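Long-range contacts in type-2 restriction enzyme AgeI (PDB 5DWA), which recognises the double-stranded DNA sequence 5'-ACCGGT-3' and cuts it after the adenine, leaving fragments with terminal 5'-phosphates: residues D18-E23 with E56-A61; D30-L35 with G48-M53; G112-A117 with M144-G149; S192-L197 with S235-Y240. All coordinates share one frame; numbering follows the deposited sequence.

Contact 1: residues D18-E23 with E56-A61; sequences DNVSEE and EVCPDA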
loop_
_atom_site.group_PDB
_atom_site.type_symbol
_atom_site.label_atom_id
_atom_site.label_comp_id
_atom_site.label_asym_id
_atom_site.label_seq_id
_atom_site.Cartn_x
_atom_site.Cartn_y
_atom_site.Cartn_z
ATOM N N ASP A 18 -1.989 -29.158 -5.008
ATOM C CA ASP A 18 -1.657 -30.399 -4.313
ATOM C C ASP A 18 -2.591 -30.701 -3.152
ATOM O O ASP A 18 -3.007 -29.797 -2.427
ATOM C CB ASP A 18 -0.217 -30.340 -3.798
ATOM C CG ASP A 18 0.779 -30.035 -4.894
ATOM O OD1 ASP A 18 0.690 -30.665 -5.968
ATOM O OD2 ASP A 18 1.649 -29.164 -4.683
ATOM N N ASN A 19 -2.901 -31.986 -2.984
ATOM C CA ASN A 19 -3.744 -32.482 -1.893
ATOM C C ASN A 19 -5.128 -31.847 -1.844
ATOM O O ASN A 19 -5.700 -31.642 -0.771
ATOM C CB ASN A 19 -3.025 -32.305 -0.557
ATOM C CG ASN A 19 -1.819 -33.213 -0.437
ATOM O OD1 ASN A 19 -1.957 -34.438 -0.378
ATOM N ND2 ASN A 19 -0.631 -32.626 -0.432
ATOM N N VAL A 20 -5.656 -31.538 -3.023
ATOM C CA VAL A 20 -7.050 -31.157 -3.181
ATOM C C VAL A 20 -7.614 -31.963 -4.335
ATOM O O VAL A 20 -7.092 -31.902 -5.444
ATOM C CB VAL A 20 -7.225 -29.654 -3.474
ATOM C CG1 VAL A 20 -8.702 -29.314 -3.654
ATOM C CG2 VAL A 20 -6.612 -28.819 -2.363
ATOM N N SER A 21 -8.661 -32.730 -4.071
ATOM C CA SER A 21 -9.304 -33.497 -5.128
ATOM C C SER A 21 -10.385 -32.655 -5.788
ATOM O O SER A 21 -10.832 -31.650 -5.225
ATOM C CB SER A 21 -9.903 -34.789 -4.572
ATOM O OG SER A 21 -10.999 -34.517 -3.721
ATOM N N GLU A 22 -10.815 -33.068 -6.975
ATOM C CA GLU A 22 -11.945 -32.423 -7.634
ATOM C C GLU A 22 -13.156 -32.379 -6.708
ATOM O O GLU A 22 -13.877 -31.386 -6.661
ATOM C CB GLU A 22 -12.304 -33.150 -8.935
ATOM C CG GLU A 22 -11.339 -32.907 -10.084
ATOM C CD GLU A 22 -11.627 -31.614 -10.830
ATOM O OE1 GLU A 22 -12.556 -30.882 -10.427
ATOM O OE2 GLU A 22 -10.930 -31.332 -11.828
ATOM N N GLU A 23 -13.367 -33.453 -5.955
ATOM C CA GLU A 23 -14.532 -33.549 -5.081
ATOM C C GLU A 23 -14.417 -32.618 -3.875
ATOM O O GLU A 23 -15.405 -32.015 -3.460
ATOM C CB GLU A 23 -14.733 -34.992 -4.614
ATOM C CG GLU A 23 -14.641 -36.030 -5.727
ATOM C CD GLU A 23 -13.284 -36.703 -5.784
ATOM O OE1 GLU A 23 -13.032 -37.599 -4.953
ATOM O OE2 GLU A 23 -12.471 -36.332 -6.657
ATOM N N GLU A 56 -10.051 -27.338 6.731
ATOM C CA GLU A 56 -10.473 -28.540 7.431
ATOM C C GLU A 56 -10.862 -29.629 6.428
ATOM O O GLU A 56 -10.619 -30.808 6.671
ATOM C CB GLU A 56 -11.612 -28.216 8.396
ATOM C CG GLU A 56 -11.112 -27.450 9.627
ATOM C CD GLU A 56 -12.217 -27.019 10.567
ATOM O OE1 GLU A 56 -13.390 -27.355 10.308
ATOM O OE2 GLU A 56 -11.908 -26.345 11.572
ATOM N N VAL A 57 -11.423 -29.236 5.286
ATOM C CA VAL A 57 -11.714 -30.188 4.212
ATOM C C VAL A 57 -10.424 -30.717 3.596
ATOM O O VAL A 57 -10.316 -31.895 3.255
ATOM C CB VAL A 57 -12.576 -29.550 3.096
ATOM C CG1 VAL A 57 -12.699 -30.486 1.888
ATOM C CG2 VAL A 57 -13.938 -29.183 3.631
ATOM N N CYS A 58 -9.443 -29.831 3.454
ATOM C CA CYS A 58 -8.169 -30.177 2.839
ATOM C C CYS A 58 -7.003 -29.853 3.763
ATOM O O CYS A 58 -6.245 -28.910 3.517
ATOM C CB CYS A 58 -8.003 -29.443 1.509
ATOM S SG CYS A 58 -9.301 -29.845 0.311
ATOM N N PRO A 59 -6.839 -30.647 4.826
ATOM C CA PRO A 59 -5.827 -30.323 5.839
ATOM C C PRO A 59 -4.383 -30.486 5.368
ATOM O O PRO A 59 -3.481 -29.938 6.006
ATOM C CB PRO A 59 -6.141 -31.308 6.967
ATOM C CG PRO A 59 -6.822 -32.457 6.295
ATOM C CD PRO A 59 -7.586 -31.879 5.147
ATOM N N ASP A 60 -4.158 -31.219 4.282
ATOM C CA ASP A 60 -2.802 -31.421 3.789
ATOM C C ASP A 60 -2.455 -30.461 2.663
ATOM O O ASP A 60 -1.315 -30.423 2.193
ATOM C CB ASP A 60 -2.615 -32.864 3.323
ATOM C CG ASP A 60 -2.710 -33.854 4.462
ATOM O OD1 ASP A 60 -2.357 -33.482 5.602
ATOM O OD2 ASP A 60 -3.139 -35.001 4.221
ATOM N N ALA A 61 -3.441 -29.684 2.232
ATOM C CA ALA A 61 -3.225 -28.723 1.165
ATOM C C ALA A 61 -2.477 -27.522 1.717
ATOM O O ALA A 61 -2.500 -27.270 2.926
ATOM C CB ALA A 61 -4.542 -28.300 0.548
HETATM O O HOH W 1 -5.762 -32.152 2.057
HETATM O O HOH W 2 0.053 -29.797 -0.194
#
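Val20 packs both of its methyls on the sulfur of Cys58 and CG2 on Ala61 CB as well. CG1 lies anti to the backbone N (chi1 179°) and CG2 beside it. CG2 does most of the touching: it comes within 3.6 Å of Ala61 CB and also reaches the sulfur of Cys58, while CG1 approaches that same SG at 4.0 Å, so both branches of the valine touch the sulfur. Cys58 SG sits anti to its own carbonyl carbon (chi1 -60°), and its CB lies against the carbonyl oxygen of Asn19.

Further out, the Asn19 side chain is laid against Asp60. Asn19 CG is 3.9 Å from Asp60 CB, and the amide and carboxylate planes stand 76° apart, so the two flat groups do not stack. Water bridges the polar atoms here. One molecule donates to Asn19 O and accepts from Asp60 N; a second accepts from Asn19 ND2 and donates to Asp60 O, 2.8 Å away. Each water takes one partner from either segment: the first joins two backbone atoms, the second the Asn19 amide to the backbone of Asp60.

Leu66 of helix 63-78 also packs on Val20 and Ala61. The arrangement joins two helix ends: Ser21 is the N-cap of helix 22-36, and Cys58, just past helix 43-57, opens a type I beta turn closed by the bond from Ala61 N to Cys58 O.

Contact 2: residues D30-L35 with G48-M53; sequences DYFVPL and GQAFVM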
loop_
_atom_site.group_PDB
_atom_site.type_symbol
_atom_site.label_atom_id
_atom_site.label_comp_id
_atom_site.label_asym_id
_atom_site.label_seq_id
_atom_site.Cartn_x
_atom_site.Cartn_y
_atom_site.Cartn_z
ATOM N N ASP A 30 -19.116 -25.336 -3.106
ATOM C CA ASP A 30 -20.524 -25.407 -2.722
ATOM C C ASP A 30 -20.832 -24.650 -1.431
ATOM O O ASP A 30 -21.937 -24.134 -1.256
ATOM C CB ASP A 30 -20.973 -26.865 -2.567
ATOM C CG ASP A 30 -21.086 -27.591 -3.900
ATOM O OD1 ASP A 30 -21.053 -26.921 -4.953
ATOM O OD2 ASP A 30 -21.218 -28.834 -3.885
ATOM N N TYR A 31 -19.861 -24.599 -0.525
ATOM C CA TYR A 31 -20.028 -23.849 0.718
ATOM C C TYR A 31 -19.845 -22.351 0.483
ATOM O O TYR A 31 -20.616 -21.531 0.969
ATOM C CB TYR A 31 -19.040 -24.340 1.776
ATOM C CG TYR A 31 -19.088 -23.555 3.066
ATOM C CD1 TYR A 31 -20.209 -23.598 3.881
ATOM C CD2 TYR A 31 -18.013 -22.777 3.472
ATOM C CE1 TYR A 31 -20.261 -22.883 5.071
ATOM C CE2 TYR A 31 -18.056 -22.059 4.657
ATOM C CZ TYR A 31 -19.183 -22.117 5.449
ATOM O OH TYR A 31 -19.226 -21.409 6.627
ATOM N N PHE A 32 -18.829 -22.013 -0.300
ATOM C CA PHE A 32 -18.383 -20.626 -0.430
ATOM C C PHE A 32 -19.183 -19.803 -1.446
ATOM O O PHE A 32 -19.550 -18.668 -1.162
ATOM C CB PHE A 32 -16.896 -20.622 -0.792
ATOM C CG PHE A 32 -16.285 -19.252 -0.946
ATOM C CD1 PHE A 32 -16.480 -18.263 0.006
ATOM C CD2 PHE A 32 -15.467 -18.979 -2.036
ATOM C CE1 PHE A 32 -15.886 -17.015 -0.136
ATOM C CE2 PHE A 32 -14.869 -17.739 -2.186
ATOM C CZ PHE A 32 -15.078 -16.756 -1.246
ATOM N N VAL A 33 -19.457 -20.369 -2.619
ATOM C CA VAL A 33 -20.151 -19.620 -3.665
ATOM C C VAL A 33 -21.442 -18.952 -3.171
ATOM O O VAL A 33 -21.634 -17.759 -3.408
ATOM C CB VAL A 33 -20.467 -20.509 -4.890
ATOM C CG1 VAL A 33 -21.445 -19.805 -5.823
ATOM C CG2 VAL A 33 -19.184 -20.865 -5.633
ATOM N N PRO A 34 -22.317 -19.694 -2.459
ATOM C CA PRO A 34 -23.555 -19.024 -2.040
ATOM C C PRO A 34 -23.345 -17.917 -1.009
ATOM O O PRO A 34 -24.277 -17.163 -0.736
ATOM C CB PRO A 34 -24.387 -20.162 -1.428
ATOM C CG PRO A 34 -23.786 -21.414 -1.931
ATOM C CD PRO A 34 -22.322 -21.117 -2.077
ATOM N N LEU A 35 -22.141 -17.817 -0.449
ATOM C CA LEU A 35 -21.860 -16.811 0.567
ATOM C C LEU A 35 -21.359 -15.505 -0.040
ATOM O O LEU A 35 -21.425 -14.455 0.603
ATOM C CB LEU A 35 -20.821 -17.331 1.565
ATOM C CG LEU A 35 -21.141 -18.631 2.300
ATOM C CD1 LEU A 35 -20.021 -18.963 3.287
ATOM C CD2 LEU A 35 -22.481 -18.528 3.020
ATOM N N GLY A 48 -13.532 -15.574 5.418
ATOM C CA GLY A 48 -12.904 -16.053 6.636
ATOM C C GLY A 48 -13.401 -17.429 7.021
ATOM O O GLY A 48 -12.604 -18.339 7.280
ATOM N N GLN A 49 -14.720 -17.590 7.048
ATOM C CA GLN A 49 -15.301 -18.876 7.425
ATOM C C GLN A 49 -15.043 -19.926 6.352
ATOM O O GLN A 49 -14.767 -21.081 6.670
ATOM C CB GLN A 49 -16.806 -18.744 7.709
ATOM C CG GLN A 49 -17.152 -17.889 8.933
ATOM C CD GLN A 49 -16.435 -18.323 10.215
ATOM O OE1 GLN A 49 -16.159 -19.506 10.425
ATOM N NE2 GLN A 49 -16.128 -17.356 11.074
ATOM N N ALA A 50 -15.090 -19.534 5.075
ATOM C CA ALA A 50 -14.774 -20.478 4.015
ATOM C C ALA A 50 -13.328 -20.972 4.103
ATOM O O ALA A 50 -13.028 -22.121 3.770
ATOM C CB ALA A 50 -15.036 -19.858 2.662
ATOM N N PHE A 51 -12.423 -20.112 4.552
ATOM C CA PHE A 51 -11.037 -20.529 4.688
ATOM C C PHE A 51 -10.871 -21.558 5.801
ATOM O O PHE A 51 -10.144 -22.542 5.652
ATOM C CB PHE A 51 -10.132 -19.317 4.942
ATOM C CG PHE A 51 -8.667 -19.659 5.012
ATOM C CD1 PHE A 51 -8.041 -20.299 3.949
ATOM C CD2 PHE A 51 -7.908 -19.317 6.124
ATOM C CE1 PHE A 51 -6.686 -20.608 4.004
ATOM C CE2 PHE A 51 -6.557 -19.621 6.189
ATOM C CZ PHE A 51 -5.941 -20.262 5.123
ATOM N N VAL A 52 -11.540 -21.324 6.924
ATOM C CA VAL A 52 -11.496 -22.269 8.035
ATOM C C VAL A 52 -12.092 -23.608 7.597
ATOM O O VAL A 52 -11.547 -24.676 7.896
ATOM C CB VAL A 52 -12.248 -21.721 9.250
ATOM C CG1 VAL A 52 -12.359 -22.772 10.345
ATOM C CG2 VAL A 52 -11.545 -20.483 9.789
ATOM N N MET A 53 -13.192 -23.534 6.857
ATOM C CA MET A 53 -13.818 -24.723 6.295
ATOM C C MET A 53 -12.891 -25.423 5.304
ATOM O O MET A 53 -12.690 -26.636 5.381
ATOM C CB MET A 53 -15.148 -24.354 5.626
ATOM C CG MET A 53 -15.913 -25.529 5.020
ATOM S SD MET A 53 -15.496 -25.753 3.283
ATOM C CE MET A 53 -16.698 -27.015 2.837
#
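Tyr31 reaches across to Gln49, Ala50 and Met53, and its side chain can be followed outward atom by atom. CB touches the methyl of Met53, with CE 3.7 Å away. CG lies anti to the backbone N (chi1 176°), beside the carbonyl carbon, and the ring beyond it meets helix 43-57. There CD2 meets Met53 CG and SD, and CE2 lies 3.7 Å from Ala50 CA, which sits at the ring edge. At the tip, OH rests on Gln49 CB at 3.8 Å; the amide of Gln49 turns elsewhere, its NE2 bonded to Glu102.

Met53 runs past the tyrosine in the opposite direction. Its CG makes an off-centre CH-pi contact with the ring, and its SD approaches obliquely in a Met-aromatic contact. An alanine in place of Tyr31 would probably leave Met53 without its aromatic partner and open a gap beside Ala50.

One residue on, Phe32 CD1 presses on Ala50 CB at 3.4 Å, while Leu71 and Ile74 of helix 63-78 also pack on the phenylalanine. The small Ala50 lies at the closest backbone approach, opposite Phe32. With local axes 9.7 Å apart and 177° between their directions, this is an antiparallel helix pair, helix 22-36 against helix 43-57.

Contact 3: residues G112-A117 with M144-G149; sequences GIRLTA and MIEKQG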
loop_
_atom_site.group_PDB
_atom_site.type_symbol
_atom_site.label_atom_id
_atom_site.label_comp_id
_atom_site.label_asym_id
_atom_site.label_seq_id
_atom_site.Cartn_x
_atom_site.Cartn_y
_atom_site.Cartn_z
ATOM N N GLY A 112 -6.089 -19.642 28.724
ATOM C CA GLY A 112 -6.471 -18.297 29.123
ATOM C C GLY A 112 -6.020 -17.198 28.175
ATOM O O GLY A 112 -5.901 -16.035 28.566
ATOM N N ILE A 113 -5.775 -17.563 26.922
ATOM C CA ILE A 113 -5.322 -16.611 25.918
ATOM C C ILE A 113 -6.443 -16.378 24.920
ATOM O O ILE A 113 -7.181 -17.305 24.578
ATOM C CB ILE A 113 -4.048 -17.109 25.212
ATOM C CG1 ILE A 113 -2.928 -17.307 26.232
ATOM C CG2 ILE A 113 -3.590 -16.132 24.119
ATOM C CD1 ILE A 113 -1.827 -18.220 25.748
ATOM N N ARG A 114 -6.584 -15.135 24.467
ATOM C CA ARG A 114 -7.682 -14.763 23.594
ATOM C C ARG A 114 -7.267 -13.730 22.564
ATOM O O ARG A 114 -6.600 -12.753 22.901
ATOM C CB ARG A 114 -8.857 -14.226 24.418
ATOM C CG ARG A 114 -10.108 -13.929 23.593
ATOM C CD ARG A 114 -11.229 -13.387 24.472
ATOM N NE ARG A 114 -10.886 -12.104 25.075
ATOM C CZ ARG A 114 -11.554 -11.555 26.086
ATOM N NH1 ARG A 114 -12.602 -12.183 26.604
ATOM N NH2 ARG A 114 -11.181 -10.378 26.572
ATOM N N LEU A 115 -7.654 -13.974 21.315
ATOM C CA LEU A 115 -7.461 -13.034 20.219
ATOM C C LEU A 115 -8.738 -12.251 19.925
ATOM O O LEU A 115 -9.840 -12.787 19.994
ATOM C CB LEU A 115 -7.036 -13.780 18.953
ATOM C CG LEU A 115 -5.838 -14.730 19.049
ATOM C CD1 LEU A 115 -5.565 -15.354 17.695
ATOM C CD2 LEU A 115 -4.583 -14.029 19.575
ATOM N N THR A 116 -8.576 -10.995 19.534
ATOM C CA THR A 116 -9.695 -10.159 19.148
ATOM C C THR A 116 -9.307 -9.303 17.944
ATOM O O THR A 116 -8.344 -8.539 18.016
ATOM C CB THR A 116 -10.134 -9.242 20.296
ATOM O OG1 THR A 116 -10.445 -10.032 21.453
ATOM C CG2 THR A 116 -11.355 -8.431 19.890
ATOM N N ALA A 117 -10.039 -9.435 16.842
ATOM C CA ALA A 117 -9.779 -8.609 15.652
ATOM C C ALA A 117 -10.177 -7.169 15.939
ATOM O O ALA A 117 -11.249 -6.912 16.493
ATOM C CB ALA A 117 -10.528 -9.148 14.438
ATOM N N MET A 144 -5.631 -8.090 18.595
ATOM C CA MET A 144 -4.964 -7.985 19.884
ATOM C C MET A 144 -4.906 -9.351 20.560
ATOM O O MET A 144 -5.728 -10.228 20.284
ATOM C CB MET A 144 -5.638 -6.926 20.772
ATOM C CG MET A 144 -6.865 -7.346 21.530
ATOM S SD MET A 144 -7.330 -6.080 22.751
ATOM C CE MET A 144 -9.090 -6.360 22.765
ATOM N N ILE A 145 -3.878 -9.536 21.385
ATOM C CA ILE A 145 -3.694 -10.759 22.152
ATOM C C ILE A 145 -3.849 -10.403 23.617
ATOM O O ILE A 145 -3.232 -9.436 24.079
ATOM C CB ILE A 145 -2.314 -11.406 21.925
ATOM C CG1 ILE A 145 -1.969 -11.480 20.432
ATOM C CG2 ILE A 145 -2.259 -12.789 22.583
ATOM C CD1 ILE A 145 -0.501 -11.816 20.181
ATOM N N GLU A 146 -4.674 -11.175 24.323
ATOM C CA GLU A 146 -4.923 -10.962 25.748
ATOM C C GLU A 146 -4.702 -12.241 26.532
ATOM O O GLU A 146 -4.845 -13.341 25.998
ATOM C CB GLU A 146 -6.344 -10.460 25.980
ATOM C CG GLU A 146 -6.625 -9.070 25.445
ATOM C CD GLU A 146 -8.079 -8.687 25.605
ATOM O OE1 GLU A 146 -8.950 -9.404 25.066
ATOM O OE2 GLU A 146 -8.359 -7.678 26.285
ATOM N N LYS A 147 -4.382 -12.084 27.811
ATOM C CA LYS A 147 -4.149 -13.210 28.702
ATOM C C LYS A 147 -4.933 -12.991 29.984
ATOM O O LYS A 147 -4.828 -11.935 30.599
ATOM C CB LYS A 147 -2.658 -13.356 29.000
ATOM C CG LYS A 147 -2.319 -14.287 30.157
ATOM C CD LYS A 147 -2.309 -15.739 29.727
ATOM C CE LYS A 147 -1.799 -16.638 30.845
ATOM N NZ LYS A 147 -1.549 -18.022 30.355
ATOM N N GLN A 148 -5.734 -13.971 30.382
ATOM C CA GLN A 148 -6.492 -13.839 31.624
ATOM C C GLN A 148 -5.537 -13.873 32.811
ATOM O O GLN A 148 -4.727 -14.792 32.939
ATOM C CB GLN A 148 -7.537 -14.938 31.737
ATOM C CG GLN A 148 -8.503 -14.735 32.891
ATOM C CD GLN A 148 -9.669 -15.686 32.821
ATOM O OE1 GLN A 148 -9.493 -16.875 32.557
ATOM N NE2 GLN A 148 -10.875 -15.166 33.030
ATOM N N GLY A 149 -5.614 -12.853 33.661
ATOM C CA GLY A 149 -4.720 -12.750 34.800
ATOM C C GLY A 149 -3.328 -12.251 34.455
ATOM O O GLY A 149 -2.435 -12.228 35.304
HETATM O O HOH W 3 -8.258 -10.646 22.896
#
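Arg114 and Glu146 face each other as a hydrogen-bonded pair of two antiparallel strands, and the backbone comes first. Arg114 N and Glu146 O bond at 2.9 Å, as do Glu146 N and Arg114 O; Thr116 and Met144 form a second such pair. Gln148 N to Gly112 O adds a bond at the end of the ladder.

In the salt bridge the Arg114 chain runs beside Glu146, CG anti to the backbone N (chi1 -175°), and bends at chi3. NH2 donates to Glu146 OE1 at 2.9 Å, with the acceptor in the guanidinium plane but the nitrogen 41° above the carboxylate plane; NE adds a weak bond to the same oxygen. A water also donates to OE1, at 2.6 Å, and links it to Arg114 O and Thr116 OG1.

Apolar contacts join Ile113, Leu115 and Ile145 on one face: Ile145 CG2 lies 3.9 Å from Ile113 CG2 and Ile145 CG1 meets Leu115 CD2. On the face of Arg114 and Glu146, Met144 CE rests against Thr116 CB.

Arg114 also bridges to Asp155 and Glu157, and Glu146 OE2 pairs with Arg129. A leucine in place of Arg114 would probably leave Asp155 and Glu157, with Glu146 OE1, without their shared positive mate. Two arginines and a water hold both carboxylate oxygens of Glu146, and two arginines among three acids would probably offset much of the negative charge.

Contact 4: residues S192-L197 with S235-Y240; sequences SVLSTL and SACFSY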
loop_
_atom_site.group_PDB
_atom_site.type_symbol
_atom_site.label_atom_id
_atom_site.label_comp_id
_atom_site.label_asym_id
_atom_site.label_seq_id
_atom_site.Cartn_x
_atom_site.Cartn_y
_atom_site.Cartn_z
ATOM N N SER A 192 4.721 -8.769 19.404
ATOM C CA SER A 192 4.325 -8.230 18.106
ATOM C C SER A 192 4.582 -9.282 17.037
ATOM O O SER A 192 5.706 -9.442 16.562
ATOM C CB SER A 192 5.085 -6.942 17.797
ATOM O OG SER A 192 4.711 -6.420 16.532
ATOM N N VAL A 193 3.531 -10.010 16.670
ATOM C CA VAL A 193 3.676 -11.166 15.796
ATOM C C VAL A 193 3.259 -10.813 14.378
ATOM O O VAL A 193 2.258 -10.132 14.177
ATOM C CB VAL A 193 2.836 -12.343 16.326
ATOM C CG1 VAL A 193 2.925 -13.549 15.410
ATOM C CG2 VAL A 193 3.295 -12.719 17.747
ATOM N N LEU A 194 4.055 -11.251 13.402
ATOM C CA LEU A 194 3.660 -11.193 12.000
ATOM C C LEU A 194 3.060 -12.537 11.602
ATOM O O LEU A 194 3.759 -13.546 11.587
ATOM C CB LEU A 194 4.871 -10.861 11.117
ATOM C CG LEU A 194 4.590 -10.741 9.619
ATOM C CD1 LEU A 194 3.641 -9.586 9.349
ATOM C CD2 LEU A 194 5.898 -10.563 8.845
ATOM N N SER A 195 1.766 -12.541 11.294
ATOM C CA SER A 195 1.092 -13.740 10.820
ATOM C C SER A 195 0.731 -13.517 9.369
ATOM O O SER A 195 0.148 -12.488 9.031
ATOM C CB SER A 195 -0.157 -14.041 11.650
ATOM O OG SER A 195 0.192 -14.236 13.010
ATOM N N THR A 196 1.092 -14.454 8.500
ATOM C CA THR A 196 0.897 -14.216 7.095
ATOM C C THR A 196 0.576 -15.481 6.336
ATOM O O THR A 196 0.986 -16.568 6.724
ATOM C CB THR A 196 2.150 -13.527 6.492
ATOM O OG1 THR A 196 1.883 -13.147 5.137
ATOM C CG2 THR A 196 3.402 -14.434 6.577
ATOM N N LEU A 197 -0.182 -15.327 5.258
ATOM C CA LEU A 197 -0.362 -16.418 4.313
ATOM C C LEU A 197 0.766 -16.415 3.284
ATOM O O LEU A 197 0.874 -17.355 2.485
ATOM C CB LEU A 197 -1.718 -16.312 3.616
ATOM C CG LEU A 197 -2.912 -16.451 4.558
ATOM C CD1 LEU A 197 -4.190 -16.360 3.765
ATOM C CD2 LEU A 197 -2.831 -17.764 5.313
ATOM N N SER A 235 8.392 -9.952 16.812
ATOM C CA SER A 235 8.708 -10.937 17.844
ATOM C C SER A 235 8.925 -12.305 17.221
ATOM O O SER A 235 9.788 -13.075 17.648
ATOM C CB SER A 235 7.592 -11.014 18.888
ATOM O OG SER A 235 7.398 -9.766 19.520
ATOM N N ALA A 236 8.110 -12.592 16.212
ATOM C CA ALA A 236 8.142 -13.857 15.492
ATOM C C ALA A 236 7.260 -13.726 14.270
ATOM O O ALA A 236 6.405 -12.852 14.215
ATOM C CB ALA A 236 7.667 -14.997 16.360
ATOM N N CYS A 237 7.495 -14.584 13.284
ATOM C CA CYS A 237 6.676 -14.612 12.084
ATOM C C CYS A 237 6.158 -16.020 11.865
ATOM O O CYS A 237 6.912 -16.998 11.960
ATOM C CB CYS A 237 7.482 -14.135 10.870
ATOM S SG CYS A 237 6.640 -14.322 9.262
ATOM N N PHE A 238 4.862 -16.117 11.594
ATOM C CA PHE A 238 4.231 -17.395 11.304
ATOM C C PHE A 238 3.633 -17.330 9.922
ATOM O O PHE A 238 2.799 -16.478 9.653
ATOM C CB PHE A 238 3.173 -17.722 12.355
ATOM C CG PHE A 238 3.751 -17.918 13.718
ATOM C CD1 PHE A 238 4.000 -16.828 14.541
ATOM C CD2 PHE A 238 4.096 -19.184 14.163
ATOM C CE1 PHE A 238 4.555 -17.004 15.792
ATOM C CE2 PHE A 238 4.661 -19.360 15.406
ATOM C CZ PHE A 238 4.889 -18.269 16.221
ATOM N N SER A 239 4.104 -18.204 9.038
ATOM C CA SER A 239 3.590 -18.261 7.683
ATOM C C SER A 239 2.786 -19.526 7.485
ATOM O O SER A 239 3.141 -20.588 8.002
ATOM C CB SER A 239 4.727 -18.202 6.665
ATOM O OG SER A 239 4.214 -18.438 5.360
ATOM N N TYR A 240 1.706 -19.408 6.723
ATOM C CA TYR A 240 0.869 -20.561 6.421
ATOM C C TYR A 240 0.956 -20.901 4.945
ATOM O O TYR A 240 0.075 -21.550 4.383
ATOM C CB TYR A 240 -0.572 -20.299 6.861
ATOM C CG TYR A 240 -0.629 -20.000 8.339
ATOM C CD1 TYR A 240 -0.672 -18.687 8.804
ATOM C CD2 TYR A 240 -0.569 -21.028 9.271
ATOM C CE1 TYR A 240 -0.694 -18.412 10.171
ATOM C CE2 TYR A 240 -0.585 -20.761 10.633
ATOM C CZ TYR A 240 -0.650 -19.449 11.071
ATOM O OH TYR A 240 -0.655 -19.175 12.423
HETATM O O HOH W 4 -0.543 -16.783 13.597
#
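Segments 192-197 and 235-240 run parallel, their strand axes 4.7 Å apart at closest and 16° from alignment. The bonds alternate between partners: Leu194 N donates to Ala236 O, Phe238 N to Leu194 O at 2.8 Å, Thr196 N to Phe238 O, and Tyr240 N to Thr196 O. At the start, Ser192 and Ser235 hold each other twice. Ser235 N bonds to Ser192 O, and Ser192 N donates to Ser235 OG at 2.9 Å, nearly straight at 169°; OG reaches that N-H from beside its own backbone N (chi1 -60°).

Of the side chains, Val193 CG1 meets the edge of the Phe238 ring, 3.6 Å from CD1. On the other face Leu194 CD2 touches the sulfur of Cys237 at 3.9 Å. Past the strand ends, Leu197 CD2 packs on Tyr240 CB at 3.7 Å. A water in the Tyr240 ring plane bonds to its OH; a further link to Ser195 OG is doubtful, holding for one of two conformers. That tyrosine hydroxyl also bonds to Tyr104.

Helix 223-230 connects the two strands as a beta-alpha-beta unit. Strand 159-168 flanks 191-196 and strand 257-259 flanks 236-239, while Phe269 and Tyr272 of helix 268-277 cover the face carrying Val193 and Phe238.

In the fold
Contacts 1 and 2 join the same two helices, 22-36 and 43-57, at different levels, with centres about 14 Å apart; contact 2 lies within the chain span that contact 1 brackets. Contacts 3 and 4 belong to one mixed sheet: 113-117 is one of its two outermost strands within the chain, and strand 159-168 separates the pair of contact 3 from that of contact 4. Contacts 2 and 4 touch where Phe51 CZ packs on Leu197 CD2, 4.0 Å away and just past strand 191-196. By nearest atoms, contact 4 lies about 8 Å from the bound DNA, contacts 2 and 3 about 10 Å, and contact 1 about 17 Å. The mixed sheet is consistent with the core of a PD-(D/E)XK nuclease.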